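Local coordinates for protein tumour necrosis factor receptor (Ectromelia virus, PDB 3ON9) that probably helps the virus evade host immunity by binding tumour necrosis factor and chemokines, the chemokines through the C-terminal SECRET domain described here, at residues Ile13-Val18 with Ser36-Thr41; Asp46-Phe51 with Asp71-Asp76; Glu94-Thr99 with Val113-Asp118; Thr99-Val104 with Val141-Thr146. All coordinates share one frame; numbering follows the deposited sequence.

Contact 1: residues Ile13-Val18 with Ser36-Thr41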
loop_
_atom_site.group_PDB
_atom_site.type_symbol
_atom_site.label_atom_id
_atom_site.label_comp_id
_atom_site.label_asym_id
_atom_site.label_seq_id
_atom_site.Cartn_x
_atom_site.Cartn_y
_atom_site.Cartn_z
ATOM N N ILE A 13 2.958 2.683 -1.437
ATOM C CA ILE A 13 3.230 2.417 -2.840
ATOM C C ILE A 13 4.048 3.570 -3.420
ATOM O O ILE A 13 3.574 4.708 -3.490
ATOM C CB ILE A 13 1.908 2.242 -3.655
ATOM C CG1 ILE A 13 0.944 1.252 -2.973
ATOM C CG2 ILE A 13 2.216 1.773 -5.070
ATOM C CD1 ILE A 13 -0.092 1.899 -2.030
ATOM N N ASN A 14 5.282 3.286 -3.841
ATOM C CA ASN A 14 6.135 4.326 -4.411
ATOM C C ASN A 14 6.331 4.053 -5.892
ATOM O O ASN A 14 6.501 2.907 -6.285
ATOM C CB ASN A 14 7.467 4.397 -3.656
ATOM C CG ASN A 14 7.265 4.723 -2.193
ATOM O OD1 ASN A 14 6.330 5.446 -1.843
ATOM N ND2 ASN A 14 8.109 4.172 -1.326
ATOM N N MET A 15 6.252 5.093 -6.715
ATOM C CA MET A 15 6.117 4.898 -8.157
ATOM C C MET A 15 6.934 5.898 -8.963
ATOM O O MET A 15 7.029 7.065 -8.597
ATOM C CB MET A 15 4.640 5.029 -8.563
ATOM C CG MET A 15 3.725 4.048 -7.844
ATOM S SD MET A 15 1.999 4.222 -8.343
ATOM C CE MET A 15 1.575 5.760 -7.520
ATOM N N TYR A 16 7.504 5.437 -10.070
ATOM C CA TYR A 16 8.217 6.315 -10.984
ATOM C C TYR A 16 8.150 5.734 -12.388
ATOM O O TYR A 16 8.319 4.538 -12.558
ATOM C CB TYR A 16 9.685 6.442 -10.558
ATOM C CG TYR A 16 10.427 7.511 -11.318
ATOM C CD1 TYR A 16 10.529 8.799 -10.813
ATOM C CD2 TYR A 16 10.992 7.241 -12.553
ATOM C CE1 TYR A 16 11.185 9.793 -11.519
ATOM C CE2 TYR A 16 11.655 8.229 -13.260
ATOM C CZ TYR A 16 11.748 9.494 -12.734
ATOM O OH TYR A 16 12.407 10.472 -13.437
ATOM N N PRO A 17 7.881 6.574 -13.400
ATOM C CA PRO A 17 7.556 7.998 -13.300
ATOM C C PRO A 17 6.045 8.224 -13.290
ATOM O O PRO A 17 5.299 7.455 -13.908
ATOM C CB PRO A 17 8.097 8.574 -14.614
ATOM C CG PRO A 17 8.079 7.396 -15.587
ATOM C CD PRO A 17 7.906 6.114 -14.801
ATOM N N VAL A 18 5.604 9.271 -12.604
ATOM C CA VAL A 18 4.209 9.692 -12.713
ATOM C C VAL A 18 4.143 11.034 -13.425
ATOM O O VAL A 18 5.078 11.843 -13.346
ATOM C CB VAL A 18 3.468 9.753 -11.351
ATOM C CG1 VAL A 18 3.429 8.366 -10.710
ATOM C CG2 VAL A 18 4.097 10.771 -10.407
ATOM N N SER A 36 -5.600 10.125 -13.384
ATOM C CA SER A 36 -6.154 9.756 -14.675
ATOM C C SER A 36 -5.275 8.726 -15.375
ATOM O O SER A 36 -5.629 8.256 -16.452
ATOM C CB SER A 36 -6.298 10.982 -15.571
ATOM O OG SER A 36 -5.049 11.631 -15.741
ATOM N N GLU A 37 -4.126 8.382 -14.782
ATOM C CA GLU A 37 -3.210 7.426 -15.429
ATOM C C GLU A 37 -2.925 6.163 -14.605
ATOM O O GLU A 37 -2.443 5.165 -15.145
ATOM C CB GLU A 37 -1.888 8.104 -15.814
ATOM C CG GLU A 37 -1.030 8.435 -14.609
ATOM C CD GLU A 37 0.286 9.105 -14.960
ATOM O OE1 GLU A 37 0.635 9.213 -16.155
ATOM O OE2 GLU A 37 0.967 9.536 -14.015
ATOM N N LEU A 38 -3.223 6.206 -13.308
ATOM C CA LEU A 38 -2.924 5.085 -12.411
ATOM C C LEU A 38 -4.009 4.943 -11.362
ATOM O O LEU A 38 -4.465 5.940 -10.815
ATOM C CB LEU A 38 -1.582 5.317 -11.691
ATOM C CG LEU A 38 -0.317 4.958 -12.470
ATOM C CD1 LEU A 38 0.888 5.742 -11.947
ATOM C CD2 LEU A 38 -0.062 3.468 -12.417
ATOM N N THR A 39 -4.418 3.707 -11.068
ATOM C CA THR A 39 -5.353 3.481 -9.968
ATOM C C THR A 39 -4.747 2.435 -9.042
ATOM O O THR A 39 -4.262 1.397 -9.494
ATOM C CB THR A 39 -6.720 2.978 -10.448
ATOM O OG1 THR A 39 -7.283 3.924 -11.368
ATOM C CG2 THR A 39 -7.681 2.807 -9.254
ATOM N N ILE A 40 -4.763 2.733 -7.750
ATOM C CA ILE A 40 -4.318 1.777 -6.743
ATOM C C ILE A 40 -5.546 1.337 -5.954
ATOM O O ILE A 40 -6.241 2.169 -5.365
ATOM C CB ILE A 40 -3.293 2.388 -5.786
ATOM C CG1 ILE A 40 -2.118 2.989 -6.568
ATOM C CG2 ILE A 40 -2.813 1.328 -4.785
ATOM C CD1 ILE A 40 -1.204 3.864 -5.722
ATOM N N THR A 41 -5.801 0.029 -5.953
ATOM C CA THR A 41 -6.980 -0.553 -5.306
ATOM C C THR A 41 -6.561 -1.514 -4.199
ATOM O O THR A 41 -5.811 -2.472 -4.424
ATOM C CB THR A 41 -7.873 -1.298 -6.327
ATOM O OG1 THR A 41 -8.261 -0.394 -7.368
ATOM C CG2 THR A 41 -9.125 -1.877 -5.654
#

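Contact 2: residues Asp46-Phe51 with Asp71-Asp76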
loop_
_atom_site.group_PDB
_atom_site.type_symbol
_atom_site.label_atom_id
_atom_site.label_comp_id
_atom_site.label_asym_id
_atom_site.label_seq_id
_atom_site.Cartn_x
_atom_site.Cartn_y
_atom_site.Cartn_z
ATOM N N ASP A 46 -11.379 -9.409 6.286
ATOM C CA ASP A 46 -11.075 -10.092 7.546
ATOM C C ASP A 46 -9.928 -9.449 8.334
ATOM O O ASP A 46 -9.428 -10.033 9.305
ATOM C CB ASP A 46 -10.828 -11.592 7.329
ATOM C CG ASP A 46 -12.082 -12.330 6.903
ATOM O OD1 ASP A 46 -13.172 -11.963 7.378
ATOM O OD2 ASP A 46 -11.987 -13.270 6.092
ATOM N N CYS A 47 -9.524 -8.245 7.928
ATOM C CA CYS A 47 -8.552 -7.461 8.693
ATOM C C CYS A 47 -9.344 -6.564 9.632
ATOM O O CYS A 47 -10.204 -5.821 9.189
ATOM C CB CYS A 47 -7.707 -6.579 7.769
ATOM S SG CYS A 47 -6.883 -7.487 6.456
ATOM N N THR A 48 -9.052 -6.633 10.926
ATOM C CA THR A 48 -9.850 -5.896 11.903
ATOM C C THR A 48 -9.539 -4.389 11.897
ATOM O O THR A 48 -10.448 -3.574 11.876
ATOM C CB THR A 48 -9.701 -6.468 13.337
ATOM O OG1 THR A 48 -9.672 -7.900 13.293
ATOM C CG2 THR A 48 -10.883 -6.021 14.206
ATOM N N PRO A 49 -8.248 -4.009 11.900
ATOM C CA PRO A 49 -7.953 -2.568 11.924
ATOM C C PRO A 49 -8.530 -1.882 10.697
ATOM O O PRO A 49 -8.328 -2.378 9.584
ATOM C CB PRO A 49 -6.423 -2.529 11.865
ATOM C CG PRO A 49 -6.011 -3.859 12.498
ATOM C CD PRO A 49 -7.024 -4.831 11.978
ATOM N N VAL A 50 -9.238 -0.773 10.894
ATOM C CA VAL A 50 -9.945 -0.114 9.784
ATOM C C VAL A 50 -9.078 0.937 9.092
ATOM O O VAL A 50 -8.381 1.729 9.734
ATOM C CB VAL A 50 -11.328 0.454 10.207
ATOM C CG1 VAL A 50 -12.201 -0.660 10.778
ATOM C CG2 VAL A 50 -11.177 1.568 11.206
ATOM N N PHE A 51 -9.103 0.922 7.766
ATOM C CA PHE A 51 -8.343 1.908 7.021
ATOM C C PHE A 51 -9.048 3.256 7.079
ATOM O O PHE A 51 -10.245 3.350 6.789
ATOM C CB PHE A 51 -8.119 1.440 5.587
ATOM C CG PHE A 51 -7.033 0.412 5.470
ATOM C CD1 PHE A 51 -5.713 0.803 5.282
ATOM C CD2 PHE A 51 -7.318 -0.936 5.603
ATOM C CE1 PHE A 51 -4.696 -0.144 5.195
ATOM C CE2 PHE A 51 -6.312 -1.892 5.519
ATOM C CZ PHE A 51 -4.993 -1.495 5.325
ATOM N N ASP A 71 -4.931 2.731 14.753
ATOM C CA ASP A 71 -4.059 1.803 15.457
ATOM C C ASP A 71 -4.525 1.425 16.861
ATOM O O ASP A 71 -3.715 1.010 17.686
ATOM C CB ASP A 71 -2.613 2.325 15.470
ATOM C CG ASP A 71 -2.491 3.706 16.090
ATOM O OD1 ASP A 71 -1.376 4.269 16.057
ATOM O OD2 ASP A 71 -3.506 4.234 16.603
ATOM N N LYS A 72 -5.826 1.531 17.123
ATOM C CA LYS A 72 -6.360 1.265 18.464
ATOM C C LYS A 72 -7.007 -0.110 18.659
ATOM O O LYS A 72 -7.253 -0.523 19.794
ATOM C CB LYS A 72 -7.338 2.370 18.885
ATOM C CG LYS A 72 -6.743 3.773 18.843
ATOM C CD LYS A 72 -5.448 3.861 19.637
ATOM C CE LYS A 72 -4.649 5.113 19.274
ATOM N NZ LYS A 72 -3.210 5.008 19.669
ATOM N N VAL A 73 -7.280 -0.823 17.571
ATOM C CA VAL A 73 -7.938 -2.126 17.676
ATOM C C VAL A 73 -7.034 -3.235 17.159
ATOM O O VAL A 73 -6.503 -3.136 16.056
ATOM C CB VAL A 73 -9.251 -2.166 16.863
ATOM C CG1 VAL A 73 -9.969 -3.493 17.092
ATOM C CG2 VAL A 73 -10.146 -0.969 17.226
ATOM N N HIS A 74 -6.846 -4.286 17.958
ATOM C CA HIS A 74 -6.000 -5.403 17.554
ATOM C C HIS A 74 -6.727 -6.382 16.645
ATOM O O HIS A 74 -7.944 -6.601 16.786
ATOM C CB HIS A 74 -5.448 -6.155 18.774
ATOM C CG HIS A 74 -4.453 -5.371 19.570
ATOM N ND1 HIS A 74 -3.093 -5.497 19.392
ATOM C CD2 HIS A 74 -4.625 -4.449 20.546
ATOM C CE1 HIS A 74 -2.467 -4.677 20.220
ATOM N NE2 HIS A 74 -3.375 -4.035 20.933
ATOM N N GLN A 75 -5.974 -6.985 15.727
ATOM C CA GLN A 75 -6.498 -8.022 14.846
ATOM C C GLN A 75 -7.119 -9.183 15.636
ATOM O O GLN A 75 -6.525 -9.703 16.595
ATOM C CB GLN A 75 -5.374 -8.549 13.938
ATOM C CG GLN A 75 -5.774 -9.723 13.042
ATOM C CD GLN A 75 -6.797 -9.346 11.974
ATOM O OE1 GLN A 75 -6.798 -8.226 11.453
ATOM N NE2 GLN A 75 -7.662 -10.294 11.633
ATOM N N ASP A 76 -8.311 -9.584 15.212
ATOM C CA ASP A 76 -9.005 -10.759 15.738
ATOM C C ASP A 76 -8.208 -11.999 15.350
ATOM O O ASP A 76 -8.044 -12.278 14.173
ATOM C CB ASP A 76 -10.403 -10.802 15.101
ATOM C CG ASP A 76 -11.306 -11.850 15.714
ATOM O OD1 ASP A 76 -10.784 -12.767 16.377
ATOM O OD2 ASP A 76 -12.539 -11.748 15.516
#

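Contact 3: residues Glu94-Thr99 with Val113-Asp118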
loop_
_atom_site.group_PDB
_atom_site.type_symbol
_atom_site.label_atom_id
_atom_site.label_comp_id
_atom_site.label_asym_id
_atom_site.label_seq_id
_atom_site.Cartn_x
_atom_site.Cartn_y
_atom_site.Cartn_z
ATOM N N GLU A 94 -2.454 -6.661 -19.357
ATOM C CA GLU A 94 -2.402 -7.925 -18.642
ATOM C C GLU A 94 -1.852 -7.786 -17.237
ATOM O O GLU A 94 -0.864 -7.088 -17.013
ATOM C CB GLU A 94 -1.584 -8.942 -19.432
ATOM C CG GLU A 94 -1.541 -10.319 -18.792
ATOM C CD GLU A 94 -0.868 -11.347 -19.677
ATOM O OE1 GLU A 94 -0.173 -12.237 -19.143
ATOM O OE2 GLU A 94 -1.030 -11.258 -20.912
ATOM N N SER A 95 -2.504 -8.467 -16.294
ATOM C CA SER A 95 -2.099 -8.450 -14.894
ATOM C C SER A 95 -0.932 -9.404 -14.637
ATOM O O SER A 95 -0.724 -10.383 -15.366
ATOM C CB SER A 95 -3.282 -8.830 -13.998
ATOM O OG SER A 95 -3.680 -10.172 -14.245
ATOM N N ARG A 96 -0.163 -9.102 -13.601
ATOM C CA ARG A 96 0.902 -9.991 -13.159
ATOM C C ARG A 96 1.127 -9.800 -11.671
ATOM O O ARG A 96 0.797 -8.760 -11.108
ATOM C CB ARG A 96 2.191 -9.762 -13.948
ATOM C CG ARG A 96 2.960 -8.528 -13.553
ATOM C CD ARG A 96 4.269 -8.456 -14.334
ATOM N NE ARG A 96 5.064 -7.287 -13.971
ATOM C CZ ARG A 96 6.133 -7.332 -13.180
ATOM N NH1 ARG A 96 6.523 -8.487 -12.663
ATOM N NH2 ARG A 96 6.809 -6.222 -12.902
ATOM N N GLN A 97 1.652 -10.831 -11.027
ATOM C CA GLN A 97 1.850 -10.822 -9.592
ATOM C C GLN A 97 3.285 -10.441 -9.262
ATOM O O GLN A 97 4.213 -10.833 -9.965
ATOM C CB GLN A 97 1.506 -12.210 -9.028
ATOM C CG GLN A 97 2.585 -12.869 -8.210
ATOM C CD GLN A 97 2.304 -14.347 -7.960
ATOM O OE1 GLN A 97 1.218 -14.715 -7.533
ATOM N NE2 GLN A 97 3.298 -15.196 -8.214
ATOM N N LEU A 98 3.448 -9.655 -8.203
ATOM C CA LEU A 98 4.760 -9.348 -7.646
ATOM C C LEU A 98 5.057 -10.303 -6.500
ATOM O O LEU A 98 4.155 -10.731 -5.774
ATOM C CB LEU A 98 4.821 -7.902 -7.139
ATOM C CG LEU A 98 4.506 -6.837 -8.197
ATOM C CD1 LEU A 98 4.864 -5.463 -7.663
ATOM C CD2 LEU A 98 5.243 -7.120 -9.499
ATOM N N THR A 99 6.336 -10.644 -6.352
ATOM C CA THR A 99 6.773 -11.566 -5.318
ATOM C C THR A 99 7.514 -10.782 -4.257
ATOM O O THR A 99 8.381 -9.969 -4.584
ATOM C CB THR A 99 7.699 -12.636 -5.919
ATOM O OG1 THR A 99 6.952 -13.428 -6.847
ATOM C CG2 THR A 99 8.265 -13.542 -4.840
ATOM N N VAL A 113 0.015 -8.686 -4.269
ATOM C CA VAL A 113 0.242 -7.423 -4.940
ATOM C C VAL A 113 0.321 -7.703 -6.424
ATOM O O VAL A 113 1.085 -8.572 -6.865
ATOM C CB VAL A 113 1.547 -6.767 -4.473
ATOM C CG1 VAL A 113 1.855 -5.542 -5.331
ATOM C CG2 VAL A 113 1.450 -6.409 -2.984
ATOM N N THR A 114 -0.488 -6.983 -7.188
ATOM C CA THR A 114 -0.626 -7.194 -8.623
ATOM C C THR A 114 -0.388 -5.884 -9.355
ATOM O O THR A 114 -0.744 -4.829 -8.844
ATOM C CB THR A 114 -2.050 -7.673 -8.956
ATOM O OG1 THR A 114 -2.234 -9.000 -8.454
ATOM C CG2 THR A 114 -2.296 -7.656 -10.463
ATOM N N VAL A 115 0.194 -5.955 -10.547
ATOM C CA VAL A 115 0.344 -4.769 -11.390
ATOM C C VAL A 115 -0.226 -5.083 -12.776
ATOM O O VAL A 115 -0.090 -6.210 -13.267
ATOM C CB VAL A 115 1.818 -4.300 -11.478
ATOM C CG1 VAL A 115 2.730 -5.432 -11.981
ATOM C CG2 VAL A 115 1.938 -3.071 -12.349
ATOM N N VAL A 116 -0.889 -4.100 -13.384
ATOM C CA VAL A 116 -1.513 -4.265 -14.694
ATOM C C VAL A 116 -0.945 -3.205 -15.639
ATOM O O VAL A 116 -1.233 -2.013 -15.512
ATOM C CB VAL A 116 -3.068 -4.172 -14.621
ATOM C CG1 VAL A 116 -3.680 -4.605 -15.946
ATOM C CG2 VAL A 116 -3.628 -5.040 -13.470
ATOM N N GLY A 117 -0.106 -3.642 -16.573
ATOM C CA GLY A 117 0.569 -2.725 -17.471
ATOM C C GLY A 117 2.022 -2.471 -17.093
ATOM O O GLY A 117 2.480 -2.860 -16.021
ATOM N N ASP A 118 2.738 -1.793 -17.978
ATOM C CA ASP A 118 4.155 -1.550 -17.783
ATOM C C ASP A 118 4.494 -0.063 -17.783
ATOM O O ASP A 118 5.587 0.333 -18.206
ATOM C CB ASP A 118 4.959 -2.284 -18.860
ATOM C CG ASP A 118 4.563 -1.878 -20.267
ATOM O OD1 ASP A 118 3.671 -1.011 -20.421
ATOM O OD2 ASP A 118 5.145 -2.430 -21.226
HETATM O O HOH W 1 1.467 -6.266 -15.941
HETATM O O HOH W 2 4.040 -5.263 -15.223
HETATM O O HOH W 3 1.744 -11.060 -4.728
#

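Contact 4: residues Thr99-Val104 with Val141-Thr146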
loop_
_atom_site.group_PDB
_atom_site.type_symbol
_atom_site.label_atom_id
_atom_site.label_comp_id
_atom_site.label_asym_id
_atom_site.label_seq_id
_atom_site.Cartn_x
_atom_site.Cartn_y
_atom_site.Cartn_z
ATOM N N THR A 99 6.336 -10.644 -6.352
ATOM C CA THR A 99 6.773 -11.566 -5.318
ATOM C C THR A 99 7.514 -10.782 -4.257
ATOM O O THR A 99 8.381 -9.969 -4.584
ATOM C CB THR A 99 7.699 -12.636 -5.919
ATOM O OG1 THR A 99 6.952 -13.428 -6.847
ATOM C CG2 THR A 99 8.265 -13.542 -4.840
ATOM N N PRO A 100 7.179 -11.019 -2.979
ATOM C CA PRO A 100 7.812 -10.262 -1.892
ATOM C C PRO A 100 9.256 -10.696 -1.689
ATOM O O PRO A 100 9.657 -11.771 -2.139
ATOM C CB PRO A 100 6.990 -10.639 -0.649
ATOM C CG PRO A 100 6.046 -11.675 -1.057
ATOM C CD PRO A 100 6.256 -12.051 -2.486
ATOM N N THR A 101 10.034 -9.870 -1.006
ATOM C CA THR A 101 11.439 -10.204 -0.827
ATOM C C THR A 101 11.692 -11.141 0.354
ATOM O O THR A 101 12.795 -11.646 0.512
ATOM C CB THR A 101 12.301 -8.944 -0.683
ATOM O OG1 THR A 101 11.904 -8.237 0.493
ATOM C CG2 THR A 101 12.165 -8.052 -1.914
ATOM N N THR A 102 10.683 -11.364 1.193
ATOM C CA THR A 102 10.785 -12.335 2.285
ATOM C C THR A 102 9.464 -13.068 2.429
ATOM O O THR A 102 8.441 -12.570 1.979
ATOM C CB THR A 102 11.100 -11.662 3.626
ATOM O OG1 THR A 102 10.036 -10.767 3.980
ATOM C CG2 THR A 102 12.408 -10.875 3.538
ATOM N N LYS A 103 9.480 -14.236 3.067
ATOM C CA LYS A 103 8.221 -14.947 3.315
ATOM C C LYS A 103 8.077 -15.505 4.728
ATOM O O LYS A 103 7.117 -16.222 5.026
ATOM C CB LYS A 103 7.992 -16.049 2.278
ATOM C CG LYS A 103 9.067 -17.123 2.200
ATOM C CD LYS A 103 8.538 -18.242 1.317
ATOM C CE LYS A 103 9.449 -19.447 1.287
ATOM N NZ LYS A 103 8.811 -20.515 0.476
ATOM N N VAL A 104 9.011 -15.150 5.604
ATOM C CA VAL A 104 8.948 -15.560 7.002
ATOM C C VAL A 104 8.511 -14.389 7.883
ATOM O O VAL A 104 9.202 -13.369 7.968
ATOM C CB VAL A 104 10.307 -16.089 7.495
ATOM C CG1 VAL A 104 10.232 -16.453 8.979
ATOM C CG2 VAL A 104 10.737 -17.283 6.659
ATOM N N VAL A 141 7.309 -6.636 7.792
ATOM C CA VAL A 141 7.435 -5.773 6.630
ATOM C C VAL A 141 7.447 -6.625 5.375
ATOM O O VAL A 141 8.422 -7.346 5.116
ATOM C CB VAL A 141 8.722 -4.931 6.678
ATOM C CG1 VAL A 141 8.864 -4.107 5.400
ATOM C CG2 VAL A 141 8.726 -4.032 7.901
ATOM N N VAL A 142 6.369 -6.559 4.597
ATOM C CA VAL A 142 6.296 -7.310 3.347
ATOM C C VAL A 142 6.664 -6.362 2.207
ATOM O O VAL A 142 5.929 -5.406 1.929
ATOM C CB VAL A 142 4.893 -7.901 3.105
ATOM C CG1 VAL A 142 4.936 -8.874 1.940
ATOM C CG2 VAL A 142 4.370 -8.602 4.364
ATOM N N ALA A 143 7.808 -6.598 1.569
ATOM C CA ALA A 143 8.342 -5.648 0.586
ATOM C C ALA A 143 8.371 -6.206 -0.829
ATOM O O ALA A 143 8.685 -7.378 -1.035
ATOM C CB ALA A 143 9.742 -5.160 1.002
ATOM N N TYR A 144 8.003 -5.365 -1.797
ATOM C CA TYR A 144 8.016 -5.741 -3.205
ATOM C C TYR A 144 8.718 -4.650 -4.003
ATOM O O TYR A 144 8.529 -3.462 -3.733
ATOM C CB TYR A 144 6.595 -5.867 -3.757
ATOM C CG TYR A 144 5.645 -6.755 -2.979
ATOM C CD1 TYR A 144 5.274 -7.991 -3.473
ATOM C CD2 TYR A 144 5.094 -6.333 -1.773
ATOM C CE1 TYR A 144 4.395 -8.806 -2.775
ATOM C CE2 TYR A 144 4.208 -7.135 -1.071
ATOM C CZ TYR A 144 3.862 -8.370 -1.585
ATOM O OH TYR A 144 2.986 -9.186 -0.908
ATOM N N HIS A 145 9.514 -5.050 -4.992
ATOM C CA HIS A 145 10.197 -4.089 -5.856
ATOM C C HIS A 145 10.286 -4.607 -7.288
ATOM O O HIS A 145 10.758 -5.724 -7.504
ATOM C CB HIS A 145 11.633 -3.844 -5.353
ATOM C CG HIS A 145 11.719 -3.496 -3.901
ATOM N ND1 HIS A 145 11.268 -2.294 -3.396
ATOM C CD2 HIS A 145 12.213 -4.187 -2.845
ATOM C CE1 HIS A 145 11.469 -2.265 -2.092
ATOM N NE2 HIS A 145 12.047 -3.403 -1.731
ATOM N N THR A 146 9.851 -3.807 -8.261
ATOM C CA THR A 146 9.997 -4.204 -9.668
ATOM C C THR A 146 11.361 -3.869 -10.253
ATOM O O THR A 146 11.779 -4.470 -11.245
ATOM C CB THR A 146 8.923 -3.569 -10.569
ATOM O OG1 THR A 146 9.074 -2.140 -10.582
ATOM C CG2 THR A 146 7.527 -3.933 -10.066
HETATM O O HOH W 4 9.704 -7.959 -5.386
HETATM O O HOH W 5 9.871 -8.488 2.434
#

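Contact 1: residues Ile13-Val18 with Ser36-Thr41
Ile-13 and Ile-40 reach toward each other tip to tip across the interior of the SECRET beta-sandwich, CD1 of Ile-13 stopping 3.9 Å from CG2 of Ile-40. Their strands, 13-16 and 38-41, belong to different sheets and run nearly antiparallel at 164°, with axes 10.6 Å apart, a spacing that side chains alone bridge. Met-15 meets two residues of the facing strand, again tip to tip. Its chain bends at the last torsion (chi3 -73°), which sets CE 3.8 Å from CD1 of Ile-40, while SD lies 4.1 Å from CD1 of Leu-38. That same Leu-38 methyl is approached by Val-18, whose side chain crosses Leu-38 at about a right angle with CG1 3.9 Å away. Leu-123 on one sheet and Leu-85 and Ile-87 on the other continue the apolar layer. At the end of the row the carboxylate of Glu-37 comes up to Val-18: OE2 of Glu-37 lies 3.5 Å from CA of Val-18 and takes a hydrogen bond from the backbone N of Asn-19. Branched and flexible apolar tips thus hold the two sheets together by dispersion and exclusion of water, whereas the one charged group sits at the margin, where main-chain N-H groups can receive it.

Contact 2: residues Asp46-Phe51 with Asp71-Asp76
Thr-48 and Gln-75 each bury 69 Å² in this contact and between them make its three hydrogen bonds. The carboxamide of Gln-75 is turned to the main chain of 46-48, using both of its polar atoms. NE2 donates to O of Asp-46 at 2.9 Å, with the acceptor practically in the amide plane and the donor in the plane of the carbonyl. OE1 receives the backbone N of Thr-48 at 2.8 Å, this donor lying 33° out of the carbonyl plane of Gln-75. A bend at chi2 (67°), after a CG anti to the backbone N, folds the chain so that CD faces the other segment. NE2 has a further acceptor in O of Thr-79.

The contact ties together two loops of the beta-sandwich, one linking strands 38-45 and 51-59, the other leading from strand 62-69 to strand 82-89. Close by, Cys-47 forms the disulfide with Cys-81, so a covalent link and the amide of Gln-75 secure the same loop.

OG1 of Thr-48 stands anti to the carbonyl carbon and accepts the backbone N of Asp-76 in a nearly straight bond of 2.9 Å. CG2, on another branch, rests 3.9 Å from CG1 of Val-73, the two side chains crossing at about a right angle. Pro-49 contributes carbon contacts beside these bonds: its CG lies 3.7 Å from O of Val-73 and its CD 3.4 Å from OE1 of Gln-75.

Contact 3: residues Glu94-Thr99 with Val113-Asp118
Arg-96 and Val-115 form an antiparallel hydrogen-bonded pair, each backbone N donating to the other's O at 2.9 Å. A further backbone bond, from N of Leu-98 to O of Val-113, is almost straight and also 2.9 Å long. Ser-95 with Val-116 and Gln-97 with Thr-114 are the non-hydrogen-bonded pairs. This ladder adds the short strand 95-97 to the margin of the six-stranded sheet of the sandwich, beside strand 110-116.

Apolar contacts gather on the face carrying Arg-96 and Val-115. The two side chains lie side by side, pointing the same way, and CG of Arg-96 comes within 3.5 Å of CG1 of Val-115. Leu-98 divides its methyls, CD1 resting 3.8 Å from CG1 of Val-113 and CD2 3.9 Å from CG1 of Val-115. The same CD2 also stands over one face of the Arg-96 guanidinium, toward its rim. Leu-123 of the facing sheet packs against both Leu-98 and Val-115. On the other face, CB of Ser-95 meets CG2 of Val-116.

Water completes the edges. One molecule donates to O of Glu-94 and O of Val-115 and accepts N of Gly-117. A second, in the guanidinium plane, takes NE of Arg-96 at 2.6 Å and donates to O of Gly-117. The third connects O of Leu-98 with N of Val-113. Beyond the direct pairing, then, solvent carries the polar links between the strands, while the aliphatic part of Arg-96 extends the hydrophobic surface and its NE is bonded to water.

Contact 4: residues Thr99-Val104 with Val141-Thr146
Segment 99-104, without regular structure, runs roughly opposite to strand 141-145 (140° between end-to-end directions) and is joined to it by one direct hydrogen bond, from N of Thr-101 to O of Ala-143 at 2.8 Å. The same oxygen receives a CA-H...O contact from Pro-100, whose CA lies 3.1 Å away.

Pro-100 and Tyr-144 lie side by side, pointing the same way. CB of the proline stands over one face of the phenol ring, 4.1 Å from its centroid, in a CH-pi contact displaced toward the rim; CG approaches CE1. CB of Pro-100 also meets CG1 of Val-142 at 3.7 Å. With OG1 of Thr-101 between the backbone N and the carbonyl carbon (chi1 63°), CG2 is anti to the carbonyl carbon and lies 4.0 Å from CD2 of His-145. The imidazole is held by a hydrogen bond from ND1 to Asp-124.

Two waters supplement the direct bond. One is hydrogen-bonded to OG1 of both Thr-101 and Thr-102, donates to O of Val-141 and accepts N of Ala-143; the other links O of Thr-99 to N of His-145. OG1 of Thr-102 is also hydrogen-bonded to OH of Tyr-105. Strand 140-145 is outermost in its sheet, and along this margin the loop and its waters occupy backbone groups that a further strand could otherwise pair with. The proline supplies a rigid apolar surface for the tyrosine, and the threonine hydroxyls hold the water that serves the strand's backbone.

Contact 1 is the buried one, joining the two sheets by apolar side chains, its centre about 11 Å from that of the chain; the other three are partly buried and rely on hydrogen bonds. Contact 2 lies across the chain's centre from contacts 1 and 3 and is made by loops, with side-chain amide and hydroxyl groups in place of a strand ladder. Contacts 3 and 4 share Thr-99 and touch: CG2 of Val-113 packs 3.4 Å from CZ of Tyr-144. The chain running from strand 95-97 through Thr-101 therefore first forms the edge strand of the six-stranded sheet and then runs along the edge of the five-stranded one, passing from regular pairing to a single direct bond supplemented by water.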